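Local coordinates for TENA/THI-4 protein (Shewanella denitrificans OS217, PDB 3DDE) that is of unknown function but adopts a heme oxygenase-like helical fold and may have oxidoreductase activity, at residues T16-I21 with G145-V150; W218-L223 with A228-A233. All blocks are in the same frame, centred on the assembly; numbering follows the deposited sequence.

Contact 1 (T16-I21 with G145-V150); sequences TMWDSI and GYIDPV
Trp-18 and Tyr-146 form an offset aromatic stack between helix 7-24 and helix 144-157, two packed helices of the heme oxygenase-like bundle. The five-membered ring of Trp-18 lies 4.4 Å, centroid to centroid, from the Tyr-146 ring. The planes are tilted by 20°, close to parallel but not flush. The overlap is at the rims: Trp-18 CD1 sits over one face of the tyrosine and comes within 3.4 Å of Tyr-146 CD2. Trp-18 NE1 lies over the same side of the ring, 3.6 Å from Tyr-146 CD2.

Two aliphatic carbons extend the contact along the same face of the indole. Tyr-146 CB makes a CH-pi contact with the five-membered ring. Ile-147 CG2 makes another with the six-membered ring, standing 4.0 Å from its centroid and nearest to Trp-18 CZ3 at 3.7 Å. With chi1 of Ile-147 at 60°, the CG2 methyl points away from the carbonyl carbon, and this brings it over the six-membered ring. On the opposite face Ile-21 CD1 lies toward the rim, 4.0 Å above the indole plane, so the ring has neighbours above and below. No hydrogen bond crosses between 16-21 and 145-150; the join is aromatic and apolar. Without the indole of Trp-18, as with an alanine here, Tyr-146 would probably lose its stacking partner and Ile-147 CG2 the ring face it rests on, and a gap is likely to open between the helices.

The neighbouring helices complete the setting. Trp-18, Met-17 (selenomethionine) and Ile-21 touch Leu-207 of helix 193-223. Tyr-146 also reaches Val-14 and Ala-15 of helix 7-24, and Val-150 packs on Ile-28, Val-31 and Leu-32 of helix 26-32.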
ATOM      1  N   THR A  16      -1.368 -15.738 -31.791  1.00 51.99           N
ATOM      2  CA  THR A  16      -2.476 -16.679 -31.663  1.00 52.14           C
ATOM      3  C   THR A  16      -3.652 -16.031 -30.938  1.00 51.91           C
ATOM      4  O   THR A  16      -4.803 -16.234 -31.312  1.00 52.30           O
ATOM      5  CB  THR A  16      -2.040 -17.961 -30.919  1.00 52.50           C
ATOM      6  OG1 THR A  16      -1.147 -18.710 -31.752  1.00 52.56           O
ATOM      7  CG2 THR A  16      -3.229 -18.837 -30.599  1.00 53.14           C
HETATM    8  N   MSE A  17      -3.362 -15.249 -29.905  1.00 51.88           N
HETATM    9  CA  MSE A  17      -4.407 -14.559 -29.136  1.00 51.64           C
HETATM   10  C   MSE A  17      -5.123 -13.461 -29.922  1.00 52.21           C
HETATM   11  O   MSE A  17      -6.347 -13.360 -29.837  1.00 52.79           O
HETATM   12  CB  MSE A  17      -3.841 -13.987 -27.838  1.00 51.29           C
HETATM   13  CG  MSE A  17      -3.464 -15.072 -26.856  1.00 51.05           C
HETATM   14 SE   MSE A  17      -2.745 -14.375 -25.243  0.75 50.47          SE
HETATM   15  CE  MSE A  17      -4.257 -13.452 -24.554  1.00 49.62           C
ATOM     16  N   TRP A  18      -4.377 -12.632 -30.656  1.00 52.41           N
ATOM     17  CA  TRP A  18      -4.998 -11.584 -31.487  1.00 52.95           C
ATOM     18  C   TRP A  18      -5.909 -12.199 -32.553  1.00 52.68           C
ATOM     19  O   TRP A  18      -7.023 -11.726 -32.795  1.00 52.62           O
ATOM     20  CB  TRP A  18      -3.951 -10.675 -32.142  1.00 53.88           C
ATOM     21  CG  TRP A  18      -3.435  -9.624 -31.227  1.00 54.28           C
ATOM     22  CD1 TRP A  18      -2.163  -9.491 -30.754  1.00 54.46           C
ATOM     23  CD2 TRP A  18      -4.194  -8.554 -30.648  1.00 54.35           C
ATOM     24  NE1 TRP A  18      -2.078  -8.396 -29.923  1.00 54.52           N
ATOM     25  CE2 TRP A  18      -3.311  -7.803 -29.843  1.00 54.48           C
ATOM     26  CE3 TRP A  18      -5.533  -8.152 -30.741  1.00 54.58           C
ATOM     27  CZ2 TRP A  18      -3.726  -6.671 -29.129  1.00 54.50           C
ATOM     28  CZ3 TRP A  18      -5.946  -7.029 -30.031  1.00 54.58           C
ATOM     29  CH2 TRP A  18      -5.046  -6.300 -29.238  1.00 54.40           C
ATOM     30  N   ASP A  19      -5.433 -13.263 -33.179  1.00 52.47           N
ATOM     31  CA  ASP A  19      -6.219 -13.962 -34.181  1.00 52.85           C
ATOM     32  C   ASP A  19      -7.614 -14.315 -33.645  1.00 52.82           C
ATOM     33  O   ASP A  19      -8.629 -14.127 -34.316  1.00 53.22           O
ATOM     34  CB  ASP A  19      -5.495 -15.238 -34.598  1.00 53.32           C
ATOM     35  CG  ASP A  19      -6.277 -16.043 -35.602  1.00 53.84           C
ATOM     36  OD1 ASP A  19      -6.995 -15.434 -36.426  1.00 54.09           O
ATOM     37  OD2 ASP A  19      -6.164 -17.283 -35.566  1.00 54.42           O
ATOM     38  N   SER A  20      -7.648 -14.836 -32.432  1.00 52.86           N
ATOM     39  CA  SER A  20      -8.891 -15.206 -31.788  1.00 53.40           C
ATOM     40  C   SER A  20      -9.762 -13.986 -31.477  1.00 52.75           C
ATOM     41  O   SER A  20     -10.958 -13.986 -31.769  1.00 53.03           O
ATOM     42  CB  SER A  20      -8.578 -15.974 -30.504  1.00 54.61           C
ATOM     43  OG  SER A  20      -9.742 -16.145 -29.726  1.00 56.31           O
ATOM     44  N   ILE A  21      -9.154 -12.959 -30.892  1.00 52.63           N
ATOM     45  CA  ILE A  21      -9.847 -11.717 -30.525  1.00 52.58           C
ATOM     46  C   ILE A  21     -10.470 -11.028 -31.741  1.00 53.41           C
ATOM     47  O   ILE A  21     -11.628 -10.598 -31.689  1.00 54.46           O
ATOM     48  CB  ILE A  21      -8.870 -10.732 -29.826  1.00 52.78           C
ATOM     49  CG1 ILE A  21      -8.397 -11.295 -28.481  1.00 52.84           C
ATOM     50  CG2 ILE A  21      -9.534  -9.370 -29.582  1.00 52.68           C
ATOM     51  CD1 ILE A  21      -7.225 -10.517 -27.860  1.00 52.45           C
ATOM     52  N   GLY A 145       1.174  -3.856 -35.074  1.00 56.91           N
ATOM     53  CA  GLY A 145       1.252  -4.821 -36.170  1.00 56.63           C
ATOM     54  C   GLY A 145       0.055  -5.748 -36.361  1.00 56.60           C
ATOM     55  O   GLY A 145      -0.052  -6.397 -37.392  1.00 56.72           O
ATOM     56  N   TYR A 146      -0.837  -5.834 -35.373  1.00 56.76           N
ATOM     57  CA  TYR A 146      -2.034  -6.690 -35.468  1.00 56.11           C
ATOM     58  C   TYR A 146      -3.324  -5.880 -35.642  1.00 55.14           C
ATOM     59  O   TYR A 146      -4.214  -6.284 -36.379  1.00 55.41           O
ATOM     60  CB  TYR A 146      -2.188  -7.548 -34.206  1.00 56.36           C
ATOM     61  CG  TYR A 146      -0.990  -8.394 -33.843  1.00 56.22           C
ATOM     62  CD1 TYR A 146      -0.802  -9.655 -34.406  1.00 56.04           C
ATOM     63  CD2 TYR A 146      -0.060  -7.942 -32.914  1.00 56.04           C
ATOM     64  CE1 TYR A 146       0.299 -10.437 -34.063  1.00 56.22           C
ATOM     65  CE2 TYR A 146       1.040  -8.710 -32.563  1.00 56.19           C
ATOM     66  CZ  TYR A 146       1.216  -9.955 -33.136  1.00 56.43           C
ATOM     67  OH  TYR A 146       2.314 -10.707 -32.771  1.00 56.47           O
ATOM     68  N   ILE A 147      -3.421  -4.746 -34.951  1.00 54.16           N
ATOM     69  CA  ILE A 147      -4.631  -3.916 -34.974  1.00 53.41           C
ATOM     70  C   ILE A 147      -4.653  -2.818 -36.051  1.00 53.23           C
ATOM     71  O   ILE A 147      -5.641  -2.087 -36.164  1.00 53.48           O
ATOM     72  CB  ILE A 147      -4.882  -3.311 -33.560  1.00 53.42           C
ATOM     73  CG1 ILE A 147      -3.711  -2.425 -33.097  1.00 53.38           C
ATOM     74  CG2 ILE A 147      -5.092  -4.435 -32.571  1.00 53.04           C
ATOM     75  CD1 ILE A 147      -4.024  -1.547 -31.905  1.00 53.12           C
ATOM     76  N   ASP A 148      -3.590  -2.732 -36.856  1.00 53.10           N
ATOM     77  CA  ASP A 148      -3.468  -1.708 -37.903  1.00 52.90           C
ATOM     78  C   ASP A 148      -4.669  -1.681 -38.876  1.00 52.90           C
ATOM     79  O   ASP A 148      -5.150  -0.596 -39.224  1.00 53.01           O
ATOM     80  CB  ASP A 148      -2.153  -1.897 -38.672  1.00 53.45           C
ATOM     81  CG  ASP A 148      -1.805  -0.709 -39.571  1.00 53.64           C
ATOM     82  OD1 ASP A 148      -1.894   0.452 -39.114  1.00 53.71           O
ATOM     83  OD2 ASP A 148      -1.395  -0.948 -40.722  1.00 53.48           O
ATOM     84  N   PRO A 149      -5.161  -2.860 -39.319  1.00 52.38           N
ATOM     85  CA  PRO A 149      -6.321  -2.829 -40.230  1.00 52.06           C
ATOM     86  C   PRO A 149      -7.589  -2.253 -39.582  1.00 51.77           C
ATOM     87  O   PRO A 149      -8.366  -1.581 -40.262  1.00 51.47           O
ATOM     88  CB  PRO A 149      -6.525  -4.305 -40.614  1.00 52.21           C
ATOM     89  CG  PRO A 149      -5.276  -5.011 -40.186  1.00 52.38           C
ATOM     90  CD  PRO A 149      -4.715  -4.237 -39.043  1.00 52.00           C
ATOM     91  N   VAL A 150      -7.789  -2.514 -38.286  1.00 51.35           N
ATOM     92  CA  VAL A 150      -8.961  -1.995 -37.566  1.00 51.32           C
ATOM     93  C   VAL A 150      -8.884  -0.469 -37.454  1.00 51.54           C
ATOM     94  O   VAL A 150      -9.892   0.226 -37.627  1.00 51.12           O
ATOM     95  CB  VAL A 150      -9.096  -2.599 -36.146  1.00 51.26           C
ATOM     96  CG1 VAL A 150     -10.348  -2.056 -35.450  1.00 50.83           C
ATOM     97  CG2 VAL A 150      -9.134  -4.127 -36.207  1.00 50.86           C
TER

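Contact 2 (W218-L223 with A228-A233)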
ATOM      1  N   TRP A 218     -19.153  -3.108 -26.665  1.00 51.76           N
ATOM      2  CA  TRP A 218     -20.181  -3.527 -27.632  1.00 51.68           C
ATOM      3  C   TRP A 218     -21.576  -3.621 -26.986  1.00 51.85           C
ATOM      4  O   TRP A 218     -22.544  -3.065 -27.517  1.00 52.18           O
ATOM      5  CB  TRP A 218     -19.772  -4.854 -28.295  1.00 52.36           C
ATOM      6  CG  TRP A 218     -20.667  -5.306 -29.413  1.00 52.28           C
ATOM      7  CD1 TRP A 218     -21.397  -6.457 -29.465  1.00 52.55           C
ATOM      8  CD2 TRP A 218     -20.938  -4.603 -30.631  1.00 52.46           C
ATOM      9  NE1 TRP A 218     -22.097  -6.522 -30.653  1.00 52.97           N
ATOM     10  CE2 TRP A 218     -21.835  -5.392 -31.382  1.00 52.62           C
ATOM     11  CE3 TRP A 218     -20.505  -3.387 -31.164  1.00 52.51           C
ATOM     12  CZ2 TRP A 218     -22.303  -5.004 -32.631  1.00 52.57           C
ATOM     13  CZ3 TRP A 218     -20.977  -3.001 -32.410  1.00 52.73           C
ATOM     14  CH2 TRP A 218     -21.867  -3.807 -33.127  1.00 52.51           C
ATOM     15  N   LYS A 219     -21.675  -4.295 -25.840  1.00 51.30           N
ATOM     16  CA  LYS A 219     -22.948  -4.421 -25.114  1.00 51.53           C
ATOM     17  C   LYS A 219     -23.579  -3.036 -24.828  1.00 52.01           C
ATOM     18  O   LYS A 219     -24.755  -2.819 -25.109  1.00 51.49           O
ATOM     19  CB  LYS A 219     -22.725  -5.232 -23.822  1.00 52.37           C
ATOM     20  CG  LYS A 219     -23.917  -5.344 -22.879  1.00 52.26           C
ATOM     21  N   GLU A 220     -22.787  -2.100 -24.299  1.00 52.63           N
ATOM     22  CA  GLU A 220     -23.282  -0.752 -23.993  1.00 52.38           C
ATOM     23  C   GLU A 220     -23.643   0.028 -25.254  1.00 52.50           C
ATOM     24  O   GLU A 220     -24.525   0.894 -25.214  1.00 52.70           O
ATOM     25  CB  GLU A 220     -22.256   0.047 -23.162  1.00 52.80           C
ATOM     26  CG  GLU A 220     -21.998  -0.494 -21.758  1.00 53.32           C
ATOM     27  CD  GLU A 220     -23.217  -0.444 -20.851  1.00 53.28           C
ATOM     28  OE1 GLU A 220     -24.096   0.405 -21.059  1.00 53.35           O
ATOM     29  OE2 GLU A 220     -23.292  -1.254 -19.906  1.00 53.84           O
ATOM     30  N   TYR A 221     -22.947  -0.262 -26.355  1.00 52.50           N
ATOM     31  CA  TYR A 221     -23.233   0.368 -27.650  1.00 52.51           C
ATOM     32  C   TYR A 221     -24.587  -0.075 -28.207  1.00 52.70           C
ATOM     33  O   TYR A 221     -25.287   0.731 -28.811  1.00 53.09           O
ATOM     34  CB  TYR A 221     -22.123   0.092 -28.682  1.00 52.43           C
ATOM     35  CG  TYR A 221     -22.428   0.647 -30.076  1.00 52.68           C
ATOM     36  CD1 TYR A 221     -22.502   2.027 -30.310  1.00 52.48           C
ATOM     37  CD2 TYR A 221     -22.618  -0.209 -31.160  1.00 52.81           C
ATOM     38  CE1 TYR A 221     -22.788   2.540 -31.599  1.00 52.66           C
ATOM     39  CE2 TYR A 221     -22.899   0.283 -32.437  1.00 52.77           C
ATOM     40  CZ  TYR A 221     -22.978   1.655 -32.649  1.00 52.68           C
ATOM     41  OH  TYR A 221     -23.254   2.105 -33.912  1.00 52.56           O
ATOM     42  N   GLN A 222     -24.945  -1.349 -28.021  1.00 52.99           N
ATOM     43  CA  GLN A 222     -26.236  -1.886 -28.482  1.00 53.31           C
ATOM     44  C   GLN A 222     -27.367  -1.345 -27.626  1.00 54.03           C
ATOM     45  O   GLN A 222     -28.391  -0.897 -28.158  1.00 55.68           O
ATOM     46  CB  GLN A 222     -26.297  -3.405 -28.420  1.00 53.31           C
ATOM     47  CG  GLN A 222     -25.277  -4.142 -29.233  1.00 53.58           C
ATOM     48  CD  GLN A 222     -25.412  -5.623 -29.008  1.00 54.13           C
ATOM     49  OE1 GLN A 222     -26.344  -6.238 -29.511  1.00 54.38           O
ATOM     50  NE2 GLN A 222     -24.495  -6.207 -28.213  1.00 55.23           N
ATOM     51  N   LEU A 223     -27.196  -1.421 -26.307  1.00 53.81           N
ATOM     52  CA  LEU A 223     -28.154  -0.848 -25.352  1.00 54.43           C
ATOM     53  C   LEU A 223     -28.323   0.670 -25.567  1.00 54.46           C
ATOM     54  O   LEU A 223     -29.368   1.237 -25.235  1.00 54.55           O
ATOM     55  CB  LEU A 223     -27.702  -1.113 -23.905  1.00 54.17           C
ATOM     56  CG  LEU A 223     -28.064  -2.439 -23.236  1.00 54.14           C
ATOM     57  CD1 LEU A 223     -27.919  -3.632 -24.172  1.00 54.61           C
ATOM     58  CD2 LEU A 223     -27.223  -2.626 -21.957  1.00 54.22           C
ATOM     59  N   ALA A 228     -30.603   1.884 -22.282  1.00 55.91           N
ATOM     60  CA  ALA A 228     -30.170   2.621 -21.093  1.00 57.10           C
ATOM     61  C   ALA A 228     -29.977   4.094 -21.359  1.00 58.10           C
ATOM     62  O   ALA A 228     -29.674   4.491 -22.477  1.00 58.21           O
ATOM     63  CB  ALA A 228     -28.833   2.010 -20.518  1.00 56.10           C
ATOM     64  N   SER A 229     -30.150   4.889 -20.299  1.00 59.62           N
ATOM     65  CA  SER A 229     -29.891   6.326 -20.309  1.00 60.10           C
ATOM     66  C   SER A 229     -28.400   6.604 -20.064  1.00 60.54           C
ATOM     67  O   SER A 229     -28.035   7.742 -19.786  1.00 60.83           O
ATOM     68  CB  SER A 229     -30.702   7.031 -19.208  1.00 60.18           C
ATOM     69  OG  SER A 229     -32.098   7.021 -19.472  1.00 60.83           O
ATOM     70  N   ASP A 230     -27.542   5.585 -20.186  1.00 60.89           N
ATOM     71  CA  ASP A 230     -26.099   5.730 -19.913  1.00 61.09           C
ATOM     72  C   ASP A 230     -25.384   6.782 -20.784  1.00 60.90           C
ATOM     73  O   ASP A 230     -24.396   7.347 -20.323  1.00 59.59           O
ATOM     74  CB  ASP A 230     -25.393   4.341 -19.998  1.00 61.38           C
ATOM     75  CG  ASP A 230     -23.932   4.351 -19.478  1.00 61.81           C
ATOM     76  OD1 ASP A 230     -23.322   5.434 -19.407  1.00 62.24           O
ATOM     77  OD2 ASP A 230     -23.369   3.273 -19.137  1.00 62.38           O
ATOM     78  N   ARG A 231     -25.888   7.099 -21.989  1.00 62.30           N
ATOM     79  CA  ARG A 231     -25.175   8.049 -22.900  1.00 62.70           C
ATOM     80  C   ARG A 231     -25.942   9.214 -23.598  1.00 63.37           C
ATOM     81  O   ARG A 231     -27.155   9.362 -23.439  1.00 64.13           O
ATOM     82  CB  ARG A 231     -24.268   7.232 -23.842  1.00 62.84           C
ATOM     83  CG  ARG A 231     -23.067   6.701 -23.045  1.00 62.41           C
ATOM     84  CD  ARG A 231     -22.303   5.552 -23.623  1.00 62.57           C
ATOM     85  NE  ARG A 231     -21.299   5.140 -22.634  1.00 62.72           N
ATOM     86  CZ  ARG A 231     -20.686   3.960 -22.597  1.00 62.73           C
ATOM     87  NH1 ARG A 231     -20.973   3.027 -23.497  1.00 63.23           N
ATOM     88  NH2 ARG A 231     -19.788   3.701 -21.642  1.00 62.17           N
ATOM     89  N   TYR A 232     -25.186  10.039 -24.341  1.00 63.95           N
ATOM     90  CA  TYR A 232     -25.605  11.344 -24.925  1.00 63.85           C
ATOM     91  C   TYR A 232     -25.111  11.515 -26.376  1.00 64.21           C
ATOM     92  O   TYR A 232     -23.936  11.809 -26.605  1.00 64.56           O
ATOM     93  CB  TYR A 232     -25.008  12.449 -24.024  1.00 63.90           C
ATOM     94  CG  TYR A 232     -23.783  11.895 -23.326  1.00 64.07           C
ATOM     95  CD1 TYR A 232     -22.531  11.900 -23.937  1.00 64.03           C
ATOM     96  CD2 TYR A 232     -23.907  11.238 -22.096  1.00 64.36           C
ATOM     97  CE1 TYR A 232     -21.427  11.309 -23.315  1.00 64.12           C
ATOM     98  CE2 TYR A 232     -22.814  10.642 -21.473  1.00 63.84           C
ATOM     99  CZ  TYR A 232     -21.582  10.681 -22.085  1.00 63.90           C
ATOM    100  OH  TYR A 232     -20.502  10.101 -21.463  1.00 64.03           O
ATOM    101  N   ALA A 233     -26.018  11.362 -27.343  1.00 64.19           N
ATOM    102  CA  ALA A 233     -25.675  11.375 -28.783  1.00 64.55           C
ATOM    103  C   ALA A 233     -25.735  12.732 -29.505  1.00 65.09           C
ATOM    104  O   ALA A 233     -26.783  13.118 -30.015  1.00 64.65           O
ATOM    105  CB  ALA A 233     -26.576  10.378 -29.524  1.00 64.46           C
TER
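Leu-223 O, on the last turn of helix 193-223, accepts a hydrogen bond from Ala-228 N at 3.3 Å, with an N-H...O angle of 152°. The bond ties the irregular 228-233 segment back to the end of the helix.

About one turn earlier in the helix, Glu-220 faces Asp-230 and Arg-231. The guanidinium of Arg-231 comes to the aliphatic root of the glutamate rather than to its carboxylate. Arg-231 NH1 is 3.3 Å from Glu-220 CB, approaching obliquely, and 4.8 Å from Glu-220 OE1. At the longer distance the opposite charges may attract, but they form no salt bridge. A bend at chi2 of Glu-220 (-64°) goes with a carboxylate that lies nearer Asp-230 than the guanidinium; its plane is 77° from that of the guanidinium. Arg-231 NH1 is covered here and has no hydrogen-bonding partner in the model.

This is a chain reversal at the C-terminal end of a long helix of the heme oxygenase-like bundle. The tail has no regular structure of its own and folds back beside the last turns. It lies at the surface, far from the middle of the chain.

The two acids meet across the reversal. Glu-220 OE1 is 3.5 Å from Asp-230 OD2, a like-charge approach that is probably unfavourable, perhaps eased by solvent and by the nearby arginine. Arg-231 NE makes a long salt bridge of 3.8 Å with Asp-230 OD1. The oxygen is well out of the guanidinium plane, so this is attraction between charges with no N-H aimed at it. Glu-220 and Arg-231 both touch Leu-111, and Arg-231 also packs on Phe-224 and on Ile-43 of helix 38-52.

Overall arrangement
The centre of contact 1 is about 13 Å from the centre of the chain, and the contact is partly buried; that of contact 2 is about 22 Å from it, at the surface. The two centres are 25 Å apart, and the nearest atoms about 11 Å. Contact 1 pairs helices distant in sequence, while contact 2 folds a tail onto the helix just before it. Helix 193-223 links both places: it supplies one side of contact 2 and borders contact 1 through Leu-207. Rings and methyls join 16-21 to 145-150 without a hydrogen bond, whereas 218-223 and 228-233 meet through one backbone bond, two acids close together and an arginine against the glutamate's aliphatic part.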